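Iodotyrosine deiodinase (Thermotoga neapolitana, PDB 6Q1B) uses FMN to catalyse the reductive dehalogenation of halotyrosines such as 3-iodo-L-tyrosine and 3,5-diiodo-L-tyrosine, releasing the halide and L-tyrosine. Local coordinates at the interface of chains A and B. Numbering follows the deposited sequence. Chains: chain A/B, iodotyrosine deiodinase.

Contact 1: the interface of chains A and B. Residues chain A 5, 8-9, 11, 173, 176; chain B 32, 36, 123.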
ATOM      1  N   TYR A   5      -8.497   6.430  12.396  1.00 18.13           N
ATOM      2  CA  TYR A   5      -7.272   7.077  12.835  1.00 18.33           C
ATOM      3  C   TYR A   5      -6.767   6.416  14.099  1.00 16.32           C
ATOM      4  O   TYR A   5      -5.575   6.234  14.273  1.00 17.12           O
ATOM      5  CB  TYR A   5      -7.482   8.576  13.076  1.00 16.73           C
ATOM      6  CG  TYR A   5      -6.248   9.232  13.630  1.00 21.63           C
ATOM      7  CD1 TYR A   5      -5.199   9.576  12.803  1.00 24.43           C
ATOM      8  CD2 TYR A   5      -6.115   9.462  14.990  1.00 28.82           C
ATOM      9  CE1 TYR A   5      -4.060  10.161  13.307  1.00 36.35           C
ATOM     10  CE2 TYR A   5      -4.979  10.044  15.503  1.00 31.65           C
ATOM     11  CZ  TYR A   5      -3.950  10.386  14.654  1.00 39.78           C
ATOM     12  OH  TYR A   5      -2.803  10.967  15.146  1.00 38.19           O
ATOM     13  N   ALA A   8      -5.129   3.181  13.181  1.00 13.90           N
ATOM     14  CA  ALA A   8      -3.889   3.446  12.492  1.00 12.37           C
ATOM     15  C   ALA A   8      -2.874   3.975  13.462  1.00 13.27           C
ATOM     16  O   ALA A   8      -1.705   3.615  13.432  1.00 13.31           O
ATOM     17  CB  ALA A   8      -4.110   4.430  11.392  1.00 14.54           C
ATOM     18  N   LYS A   9      -3.332   4.844  14.336  1.00 14.16           N
ATOM     19  CA  LYS A   9      -2.396   5.438  15.267  1.00 16.88           C
ATOM     20  C   LYS A   9      -1.844   4.402  16.213  1.00 15.41           C
ATOM     21  O   LYS A   9      -0.651   4.425  16.534  1.00 16.21           O
ATOM     22  CB  LYS A   9      -3.054   6.558  16.061  1.00 20.86           C
ATOM     23  CG  LYS A   9      -2.140   7.108  17.142  1.00 36.72           C
ATOM     24  CD  LYS A   9      -2.487   8.533  17.502  1.00 64.48           C
ATOM     25  CE  LYS A   9      -1.460   9.128  18.456  1.00 68.28           C
ATOM     26  NZ  LYS A   9      -0.118   9.271  17.827  1.00 57.03           N
ATOM     27  N   ARG A  11      -1.660   1.171  15.754  1.00 13.51           N
ATOM     28  CA  ARG A  11      -0.927   0.123  15.138  1.00 14.75           C
ATOM     29  C   ARG A  11       0.521   0.514  15.011  1.00 15.48           C
ATOM     30  O   ARG A  11       0.847   1.607  14.579  1.00 14.06           O
ATOM     31  CB  ARG A  11      -1.509  -0.209  13.791  1.00 14.78           C
ATOM     32  CG  ARG A  11      -0.874  -1.456  13.256  1.00 21.06           C
ATOM     33  CD  ARG A  11      -0.016  -1.200  12.084  1.00 20.59           C
ATOM     34  NE  ARG A  11       0.803  -2.384  11.878  1.00 15.64           N
ATOM     35  CZ  ARG A  11       2.111  -2.381  11.692  1.00 11.65           C
ATOM     36  NH1 ARG A  11       2.780  -1.240  11.586  1.00 11.95           N
ATOM     37  NH2 ARG A  11       2.732  -3.521  11.542  1.00 11.19           N
ATOM     38  N   LYS A 173       5.590   2.599  19.471  1.00 17.10           N
ATOM     39  CA  LYS A 173       5.520   3.139  18.146  1.00 13.02           C
ATOM     40  C   LYS A 173       6.525   4.246  18.032  1.00 12.48           C
ATOM     41  O   LYS A 173       6.714   5.008  18.996  1.00 14.89           O
ATOM     42  CB  LYS A 173       4.139   3.655  17.890  1.00 15.17           C
ATOM     43  CG  LYS A 173       3.910   3.942  16.451  1.00 14.93           C
ATOM     44  CD  LYS A 173       2.472   4.133  16.156  1.00 12.00           C
ATOM     45  CE  LYS A 173       2.342   4.321  14.685  1.00 14.73           C
ATOM     46  NZ  LYS A 173       0.966   4.364  14.181  1.00 14.86           N
ATOM     47  N   ARG A 176       5.756  10.102  14.620  1.00 16.99           N
ATOM     48  CA  ARG A 176       5.406  10.508  13.300  1.00 13.18           C
ATOM     49  C   ARG A 176       5.542  11.986  13.183  1.00 13.35           C
ATOM     50  O   ARG A 176       5.004  12.746  13.990  1.00 16.31           O
ATOM     51  CB  ARG A 176       3.975  10.105  12.950  1.00 12.85           C
ATOM     52  CG  ARG A 176       3.729   8.637  12.910  1.00 14.11           C
ATOM     53  CD  ARG A 176       4.468   8.029  11.747  1.00 13.19           C
ATOM     54  NE  ARG A 176       4.118   6.641  11.490  1.00 14.62           N
ATOM     55  CZ  ARG A 176       4.573   5.617  12.192  1.00 15.77           C
ATOM     56  NH1 ARG A 176       5.357   5.813  13.249  1.00 15.25           N
ATOM     57  NH2 ARG A 176       4.226   4.387  11.846  1.00 13.60           N
TER
ATOM     58  N   LYS B  32      -3.764  12.194   7.727  1.00 11.13           N
ATOM     59  CA  LYS B  32      -3.258  11.946   9.064  1.00 13.47           C
ATOM     60  C   LYS B  32      -3.329  10.475   9.402  1.00 16.34           C
ATOM     61  O   LYS B  32      -2.444   9.931  10.077  1.00 15.93           O
ATOM     62  CB  LYS B  32      -4.024  12.766  10.073  1.00 13.61           C
ATOM     63  CG  LYS B  32      -3.645  14.225   9.979  1.00 24.73           C
ATOM     64  CD  LYS B  32      -4.350  15.046  11.048  1.00 52.39           C
ATOM     65  CE  LYS B  32      -3.816  16.456  11.120  1.00 72.63           C
ATOM     66  NZ  LYS B  32      -4.570  17.245  12.124  1.00 86.08           N
ATOM     67  N   GLU B  36       0.037   7.658   9.803  1.00 12.95           N
ATOM     68  CA  GLU B  36       0.289   6.733  10.907  1.00 10.56           C
ATOM     69  C   GLU B  36       0.767   5.393  10.434  1.00 11.20           C
ATOM     70  O   GLU B  36       1.130   4.533  11.246  1.00 12.34           O
ATOM     71  CB  GLU B  36      -0.971   6.531  11.729  1.00 13.44           C
ATOM     72  CG  GLU B  36      -1.347   7.756  12.465  1.00 15.49           C
ATOM     73  CD  GLU B  36      -0.330   8.106  13.504  1.00 19.15           C
ATOM     74  OE1 GLU B  36       0.293   7.174  14.066  1.00 17.64           O
ATOM     75  OE2 GLU B  36      -0.139   9.320  13.763  1.00 20.17           O
ATOM     76  N   TYR B 123      -4.137   2.888   3.722  1.00 10.53           N
ATOM     77  CA  TYR B 123      -4.740   3.539   4.858  1.00 10.39           C
ATOM     78  C   TYR B 123      -5.622   4.693   4.438  1.00 11.04           C
ATOM     79  O   TYR B 123      -6.715   4.882   4.921  1.00 11.72           O
ATOM     80  CB  TYR B 123      -3.686   4.115   5.762  1.00 14.27           C
ATOM     81  CG  TYR B 123      -3.023   3.197   6.738  1.00 11.68           C
ATOM     82  CD1 TYR B 123      -2.680   1.898   6.416  1.00 10.98           C
ATOM     83  CD2 TYR B 123      -2.675   3.678   7.980  1.00 12.64           C
ATOM     84  CE1 TYR B 123      -2.031   1.103   7.309  1.00 11.20           C
ATOM     85  CE2 TYR B 123      -2.037   2.893   8.876  1.00 10.27           C
ATOM     86  CZ  TYR B 123      -1.735   1.598   8.544  1.00 12.37           C
ATOM     87  OH  TYR B 123      -1.084   0.809   9.442  1.00 14.07           O
TER
HETATM   88  O   HOH W   1      -0.337   2.263  11.548  1.00 14.75           O
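This is part of the two-fold homodimer interface of a nitroreductase-family flavoprotein, and it joins A:Lys173 to B:Glu36 at the C-terminal end of helix A 4-10. B:Glu36 sits just past helix 24-35 of its own chain and is the centre of the patch. A:Lys173 reaches it with a chain that runs extended beyond CG and crosses the glutamate at about a right angle. A:Lys173 NZ, the ammonium, forms a 2.9 Å salt bridge to B:Glu36 OE1, on that oxygen's anti lone pair. The same NZ also donates to the backbone O of B:Glu36, in the carbonyl plane and on a lone pair. Within chain A, A:Lys173 NZ also donates to A:Lys9 O, from above that carbonyl plane, and to A:Arg11 O at 2.8 Å. Four oxygens surround the ammonium, more than its three N-H bonds can each serve separately, and they would probably favour its charged form. The bend at chi2 (-66°) sets the B:Glu36 carboxylate beside A:Lys9 CA. B:Glu36 CG packs 3.7 Å from A:Tyr5 CE1, with the phenol ring and the carboxylate 81° apart. A:Arg176 NH2 adds a weak bond to B:Glu36 O. Water 1 lies at the ring edge of B:Tyr123, 2.7 Å from B:Tyr123 OH, and links this phenol to A:Ala8 O and B:Glu36 O. A:Ala8 CB rests 3.6 Å from B:Tyr123 CE2.

Contact 2: the interface of chains A and B. Residues chain A 31-32, 35, 48; chain B 5, 176-179.
The ring of A:Phe48 carries the methyl CD2 of A:Leu31 over the centre of one face, 3.6 Å above the plane. The ring of B:Tyr5, which is poorly ordered, has A:Lys32 O in plane at its edge. The guanidinium of B:Arg176 likewise has A:Asn35 O at its edge, where NE makes a weak hydrogen bond. This dimer patch of the nitroreductase fold lays the loop 176-179 of chain B against the end of helix A 24-35, so that each subunit's tail segment is held by its partner. B:Val179 makes the apolar contacts. B:Val179 CG1 lies anti to the backbone N (chi1 177°) and reaches A:Phe48 CD2 at 3.5 Å. On the other branch, B:Val179 CG2 lies 3.3 Å from A:Asn35 CB, and the two side chains run past each other in opposite directions. A:Leu31 CB lies 4.1 Å from B:Val179 CG1. A:Asn35 turns its amide towards the loop backbone. A:Asn35 ND2 donates to B:Asn177 O at a short 2.5 Å, with 154° at the hydrogen, and the acceptor lies 16° out of the amide plane. The amide oxygen takes another route across the interface: A:Asn35 OD1 is 2.6 Å from water 2, which in turn lies 3.1 Å from B:Asn177 O.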
ATOM      1  N   LEU A  31      -6.632 -11.175   5.533  1.00 15.36           N
ATOM      2  CA  LEU A  31      -6.463 -11.365   4.110  1.00 11.43           C
ATOM      3  C   LEU A  31      -7.750 -10.991   3.410  1.00 11.39           C
ATOM      4  O   LEU A  31      -7.747 -10.454   2.309  1.00 13.13           O
ATOM      5  CB  LEU A  31      -6.100 -12.795   3.809  1.00 12.01           C
ATOM      6  CG  LEU A  31      -4.881 -13.320   4.542  1.00 16.26           C
ATOM      7  CD1 LEU A  31      -4.574 -14.683   3.961  1.00 18.10           C
ATOM      8  CD2 LEU A  31      -3.673 -12.377   4.465  1.00 16.20           C
ATOM      9  N   LYS A  32      -8.855 -11.304   4.061  1.00 14.02           N
ATOM     10  CA  LYS A  32     -10.148 -10.996   3.485  1.00 15.77           C
ATOM     11  C   LYS A  32     -10.356  -9.499   3.414  1.00 13.42           C
ATOM     12  O   LYS A  32     -10.905  -8.984   2.444  1.00 16.27           O
ATOM     13  CB  LYS A  32     -11.257 -11.657   4.291  1.00 22.31           C
ATOM     14  CG  LYS A  32     -11.320 -13.154   4.049  1.00 64.84           C
ATOM     15  CD  LYS A  32     -12.382 -13.829   4.882  1.00 74.76           C
ATOM     16  CE  LYS A  32     -12.626 -15.255   4.408  1.00 68.35           C
ATOM     17  NZ  LYS A  32     -13.595 -15.962   5.285  1.00 66.98           N
ATOM     18  N   ASN A  35      -8.092  -8.236   0.704  1.00 12.28           N
ATOM     19  CA  ASN A  35      -8.565  -8.647  -0.591  1.00 13.16           C
ATOM     20  C   ASN A  35      -9.648  -7.738  -1.139  1.00 13.58           C
ATOM     21  O   ASN A  35      -9.880  -7.709  -2.331  1.00 12.53           O
ATOM     22  CB  ASN A  35      -9.060 -10.063  -0.461  1.00 15.29           C
ATOM     23  CG  ASN A  35      -9.399 -10.670  -1.768  1.00 12.19           C
ATOM     24  OD1 ASN A  35      -8.560 -10.766  -2.649  1.00 13.67           O
ATOM     25  ND2 ASN A  35     -10.652 -11.129  -1.907  1.00 16.64           N
ATOM     26  N   PHE A  48      -1.151 -14.997  -1.078  1.00 12.61           N
ATOM     27  CA  PHE A  48      -0.730 -15.205   0.286  1.00 10.27           C
ATOM     28  C   PHE A  48      -0.253 -16.604   0.525  1.00 11.26           C
ATOM     29  O   PHE A  48      -0.914 -17.593   0.169  1.00 14.43           O
ATOM     30  CB  PHE A  48      -1.876 -14.881   1.214  1.00 13.56           C
ATOM     31  CG  PHE A  48      -2.382 -13.494   1.047  1.00 15.34           C
ATOM     32  CD1 PHE A  48      -1.598 -12.408   1.395  1.00 20.09           C
ATOM     33  CD2 PHE A  48      -3.644 -13.267   0.542  1.00 18.62           C
ATOM     34  CE1 PHE A  48      -2.079 -11.125   1.241  1.00 20.90           C
ATOM     35  CE2 PHE A  48      -4.116 -11.971   0.397  1.00 14.99           C
ATOM     36  CZ  PHE A  48      -3.332 -10.927   0.737  1.00 17.84           C
TER
ATOM     37  N   TYR B   5     -13.533  -4.592   8.016  1.00 24.11           N
ATOM     38  CA  TYR B   5     -13.882  -5.375   6.858  1.00 20.09           C
ATOM     39  C   TYR B   5     -15.011  -4.676   6.116  1.00 17.75           C
ATOM     40  O   TYR B   5     -14.987  -4.613   4.895  1.00 16.35           O
ATOM     41  CB  TYR B   5     -14.313  -6.796   7.220  1.00 23.21           C
ATOM     42  CG  TYR B   5     -14.806  -7.535   5.992  1.00 24.95           C
ATOM     43  CD1 TYR B   5     -13.924  -7.935   5.003  1.00 23.90           C
ATOM     44  CD2 TYR B   5     -16.153  -7.791   5.801  1.00 39.65           C
ATOM     45  CE1 TYR B   5     -14.355  -8.595   3.879  1.00 40.14           C
ATOM     46  CE2 TYR B   5     -16.601  -8.451   4.670  1.00 55.96           C
ATOM     47  CZ  TYR B   5     -15.695  -8.849   3.714  1.00 60.51           C
ATOM     48  OH  TYR B   5     -16.123  -9.507   2.586  1.00 68.16           O
ATOM     49  N   ARG B 176     -14.676  -9.353  -6.059  1.00 15.97           N
ATOM     50  CA  ARG B 176     -13.478  -9.845  -5.440  1.00 13.51           C
ATOM     51  C   ARG B 176     -13.550 -11.331  -5.382  1.00 14.38           C
ATOM     52  O   ARG B 176     -14.479 -11.893  -4.827  1.00 17.29           O
ATOM     53  CB  ARG B 176     -13.339  -9.283  -4.049  1.00 14.23           C
ATOM     54  CG  ARG B 176     -13.074  -7.808  -4.032  1.00 17.90           C
ATOM     55  CD  ARG B 176     -11.828  -7.450  -4.796  1.00 12.70           C
ATOM     56  NE  ARG B 176     -11.451  -6.079  -4.533  1.00 13.64           N
ATOM     57  CZ  ARG B 176     -12.009  -5.037  -5.122  1.00 16.57           C
ATOM     58  NH1 ARG B 176     -12.982  -5.203  -5.990  1.00 13.43           N
ATOM     59  NH2 ARG B 176     -11.604  -3.816  -4.836  1.00 12.13           N
ATOM     60  N   ASN B 177     -12.567 -11.971  -5.971  1.00 16.29           N
ATOM     61  CA  ASN B 177     -12.397 -13.392  -5.744  1.00 15.83           C
ATOM     62  C   ASN B 177     -12.057 -13.631  -4.289  1.00 21.44           C
ATOM     63  O   ASN B 177     -11.389 -12.808  -3.658  1.00 19.95           O
ATOM     64  CB  ASN B 177     -11.300 -13.956  -6.641  1.00 20.18           C
ATOM     65  CG  ASN B 177     -11.689 -13.957  -8.109  1.00 38.55           C
ATOM     66  OD1 ASN B 177     -11.097 -13.247  -8.918  1.00 38.27           O
ATOM     67  ND2 ASN B 177     -12.689 -14.760  -8.458  1.00 46.68           N
ATOM     68  N   GLU B 178     -12.544 -14.729  -3.740  1.00 18.92           N
ATOM     69  CA  GLU B 178     -12.125 -15.162  -2.414  1.00 24.79           C
ATOM     70  C   GLU B 178     -10.636 -15.310  -2.383  1.00 24.94           C
ATOM     71  O   GLU B 178     -10.026 -15.729  -3.357  1.00 26.72           O
ATOM     72  CB  GLU B 178     -12.757 -16.500  -2.029  1.00 45.47           C
ATOM     73  CG  GLU B 178     -14.148 -16.404  -1.453  1.00 72.48           C
ATOM     74  CD  GLU B 178     -14.713 -17.765  -1.099  1.00 88.33           C
ATOM     75  OE1 GLU B 178     -13.930 -18.738  -1.024  1.00 84.58           O
ATOM     76  OE2 GLU B 178     -15.942 -17.861  -0.904  1.00 99.43           O
ATOM     77  N   VAL B 179     -10.035 -14.958  -1.257  1.00 22.72           N
ATOM     78  CA  VAL B 179      -8.640 -15.283  -1.058  1.00 27.40           C
ATOM     79  C   VAL B 179      -8.510 -16.785  -1.033  1.00 17.79           C
ATOM     80  O   VAL B 179      -9.273 -17.486  -0.356  1.00 23.83           O
ATOM     81  CB  VAL B 179      -8.100 -14.713   0.241  1.00 32.71           C
ATOM     82  CG1 VAL B 179      -6.651 -15.139   0.440  1.00 36.29           C
ATOM     83  CG2 VAL B 179      -8.222 -13.215   0.215  1.00 31.09           C
TER
HETATM   84  O   HOH W   2      -8.506 -12.251  -4.797  1.00 27.82           O

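Contact 3: the interface of chains A and B. Residues chain A 82, 174-176; chain B 41-42, 44.
A:Trp82 lies with one indole face against B:Met41, a methionine that binds the tyrosine substrate of this nitroreductase-family enzyme. This is the tight part of the contact. B:Met41 CA sits over the six-membered ring of A:Trp82, 3.4 Å from its centroid, in a CH-pi contact. B:Met41 O lies above the pyrrole side of the indole, 3.0 Å from A:Trp82 NE1. The N-H of that nitrogen is directed at water 3 instead, so B:Met41 O takes no hydrogen bond from it. B:Met41, which is poorly ordered, has chi1 70° and a bend at chi3 that place B:Met41 CE near A:Trp82 CB in this model (3.5 Å). Losing the indole to an alanine here would probably strip B:Met41 of its flat cover and let the 3-10 turn B 40-42 that carries this methionine shift. The looser, water-linked side is at the indole edge. There water 3 lies in the ring plane, and B:Asn42 ND2 meets the same water at 3.2 Å. B:Asn42 ND2 also donates to A:Pro175 O at 2.8 Å, nearly straight at 173° and with the acceptor in the amide plane. A:Arg176 NH1 donates to this oxygen too, from above the carbonyl plane. The amide carbon B:Gln44 CD packs 3.4 Å from A:Arg176 CD. B:Asn42 OD1 lies over the guanidinium face of A:Arg176, offset toward its rim, and makes no hydrogen bond there.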
ATOM      1  N   TRP A  82      19.951   5.096  11.024  1.00 15.47           N
ATOM      2  CA  TRP A  82      18.696   4.830  11.666  1.00 17.48           C
ATOM      3  C   TRP A  82      18.737   3.465  12.341  1.00 17.97           C
ATOM      4  O   TRP A  82      18.310   3.309  13.473  1.00 16.27           O
ATOM      5  CB  TRP A  82      17.583   4.880  10.636  1.00 18.39           C
ATOM      6  CG  TRP A  82      16.220   4.747  11.192  1.00 17.40           C
ATOM      7  CD1 TRP A  82      15.446   5.739  11.694  1.00 18.68           C
ATOM      8  CD2 TRP A  82      15.459   3.545  11.298  1.00 13.17           C
ATOM      9  NE1 TRP A  82      14.250   5.239  12.117  1.00 18.42           N
ATOM     10  CE2 TRP A  82      14.221   3.894  11.870  1.00 18.26           C
ATOM     11  CE3 TRP A  82      15.699   2.215  10.959  1.00 17.97           C
ATOM     12  CZ2 TRP A  82      13.232   2.970  12.113  1.00 17.40           C
ATOM     13  CZ3 TRP A  82      14.699   1.289  11.190  1.00 21.14           C
ATOM     14  CH2 TRP A  82      13.488   1.675  11.772  1.00 14.38           C
ATOM     15  N   TYR A 174       7.192   4.345  16.899  1.00 14.24           N
ATOM     16  CA  TYR A 174       8.096   5.465  16.685  1.00 13.04           C
ATOM     17  C   TYR A 174       7.269   6.699  16.382  1.00 14.30           C
ATOM     18  O   TYR A 174       6.085   6.640  16.102  1.00 13.97           O
ATOM     19  CB  TYR A 174       9.044   5.175  15.541  1.00 19.97           C
ATOM     20  CG  TYR A 174       9.923   3.986  15.763  1.00 18.60           C
ATOM     21  CD1 TYR A 174      10.244   3.555  17.045  1.00 19.58           C
ATOM     22  CD2 TYR A 174      10.457   3.297  14.689  1.00 18.49           C
ATOM     23  CE1 TYR A 174      11.053   2.481  17.234  1.00 22.40           C
ATOM     24  CE2 TYR A 174      11.263   2.225  14.874  1.00 20.02           C
ATOM     25  CZ  TYR A 174      11.558   1.817  16.143  1.00 21.87           C
ATOM     26  OH  TYR A 174      12.372   0.740  16.302  1.00 23.16           O
ATOM     27  N   PRO A 175       7.896   7.846  16.452  1.00 16.66           N
ATOM     28  CA  PRO A 175       7.132   9.053  16.254  1.00 16.72           C
ATOM     29  C   PRO A 175       6.675   9.187  14.824  1.00 14.79           C
ATOM     30  O   PRO A 175       7.107   8.450  13.938  1.00 18.36           O
ATOM     31  CB  PRO A 175       8.128  10.150  16.614  1.00 17.18           C
ATOM     32  CG  PRO A 175       9.217   9.472  17.332  1.00 15.91           C
ATOM     33  CD  PRO A 175       9.291   8.107  16.814  1.00 19.90           C
ATOM     34  N   ARG A 176       5.756  10.102  14.620  1.00 16.99           N
ATOM     35  CA  ARG A 176       5.406  10.508  13.300  1.00 13.18           C
ATOM     36  C   ARG A 176       5.542  11.986  13.183  1.00 13.35           C
ATOM     37  O   ARG A 176       5.004  12.746  13.990  1.00 16.31           O
ATOM     38  CB  ARG A 176       3.975  10.105  12.950  1.00 12.85           C
ATOM     39  CG  ARG A 176       3.729   8.637  12.910  1.00 14.11           C
ATOM     40  CD  ARG A 176       4.468   8.029  11.747  1.00 13.19           C
ATOM     41  NE  ARG A 176       4.118   6.641  11.490  1.00 14.62           N
ATOM     42  CZ  ARG A 176       4.573   5.617  12.192  1.00 15.77           C
ATOM     43  NH1 ARG A 176       5.357   5.813  13.249  1.00 15.25           N
ATOM     44  NH2 ARG A 176       4.226   4.387  11.846  1.00 13.60           N
TER
ATOM     45  N   MET B  41      12.241   2.350   7.535  1.00 14.28           N
ATOM     46  CA  MET B  41      12.987   3.158   8.500  1.00 12.82           C
ATOM     47  C   MET B  41      12.190   4.340   9.040  1.00 13.79           C
ATOM     48  O   MET B  41      12.754   5.351   9.471  1.00 16.05           O
ATOM     49  CB  MET B  41      14.330   3.611   7.916  1.00 24.59           C
ATOM     50  CG  MET B  41      14.309   4.626   6.819  1.00 32.10           C
ATOM     51  SD  MET B  41      15.987   5.305   6.658  1.00 25.85           S
ATOM     52  CE  MET B  41      15.955   6.528   7.959  1.00 75.13           C
ATOM     53  N   ASN B  42      10.879   4.133   9.138  1.00 13.25           N
ATOM     54  CA  ASN B  42       9.936   5.140   9.598  1.00 12.78           C
ATOM     55  C   ASN B  42      10.169   6.476   8.923  1.00 12.68           C
ATOM     56  O   ASN B  42       9.989   7.545   9.513  1.00 13.97           O
ATOM     57  CB  ASN B  42      10.008   5.301  11.111  1.00 13.29           C
ATOM     58  CG  ASN B  42       8.856   6.103  11.651  1.00 13.08           C
ATOM     59  OD1 ASN B  42       7.743   6.013  11.162  1.00 14.76           O
ATOM     60  ND2 ASN B  42       9.126   6.921  12.656  1.00 13.13           N
ATOM     61  N   GLN B  44       8.475   7.816   6.708  1.00 11.99           N
ATOM     62  CA  GLN B  44       7.243   8.484   6.333  1.00 11.93           C
ATOM     63  C   GLN B  44       7.408   9.209   5.009  1.00 16.38           C
ATOM     64  O   GLN B  44       7.305  10.439   4.939  1.00 14.55           O
ATOM     65  CB  GLN B  44       6.875   9.499   7.391  1.00 12.42           C
ATOM     66  CG  GLN B  44       6.542   8.918   8.707  1.00 12.09           C
ATOM     67  CD  GLN B  44       6.308  10.029   9.701  1.00 19.37           C
ATOM     68  OE1 GLN B  44       7.190  10.360  10.446  1.00 20.84           O
ATOM     69  NE2 GLN B  44       5.119  10.634   9.671  1.00 21.60           N
TER
HETATM   70  O   HOH W   3      12.153   7.018  13.743  1.00 12.71           O

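Contacts 1 and 3 are neighbours, their C-alpha centres about 11 Å apart. They share A:Arg176, an FMN-binding residue that faces B:Glu36 in one and B:Asn42 and B:Gln44 in the other. Contact 2 lies farther off, its centre about 23 Å from that of contact 1 and 29 Å from that of contact 3. It still uses the same elements with the chains exchanged: helices 4-10 and 24-35 and the loop at A:Arg176 and B:Arg176. Because the homodimer is two-fold symmetric, every contact occurs twice. A:Arg11 and A:Arg176, which bind FMN, and B:Met41, which binds the substrate, touch the partner, so dimer assembly and active-site shape are probably coupled.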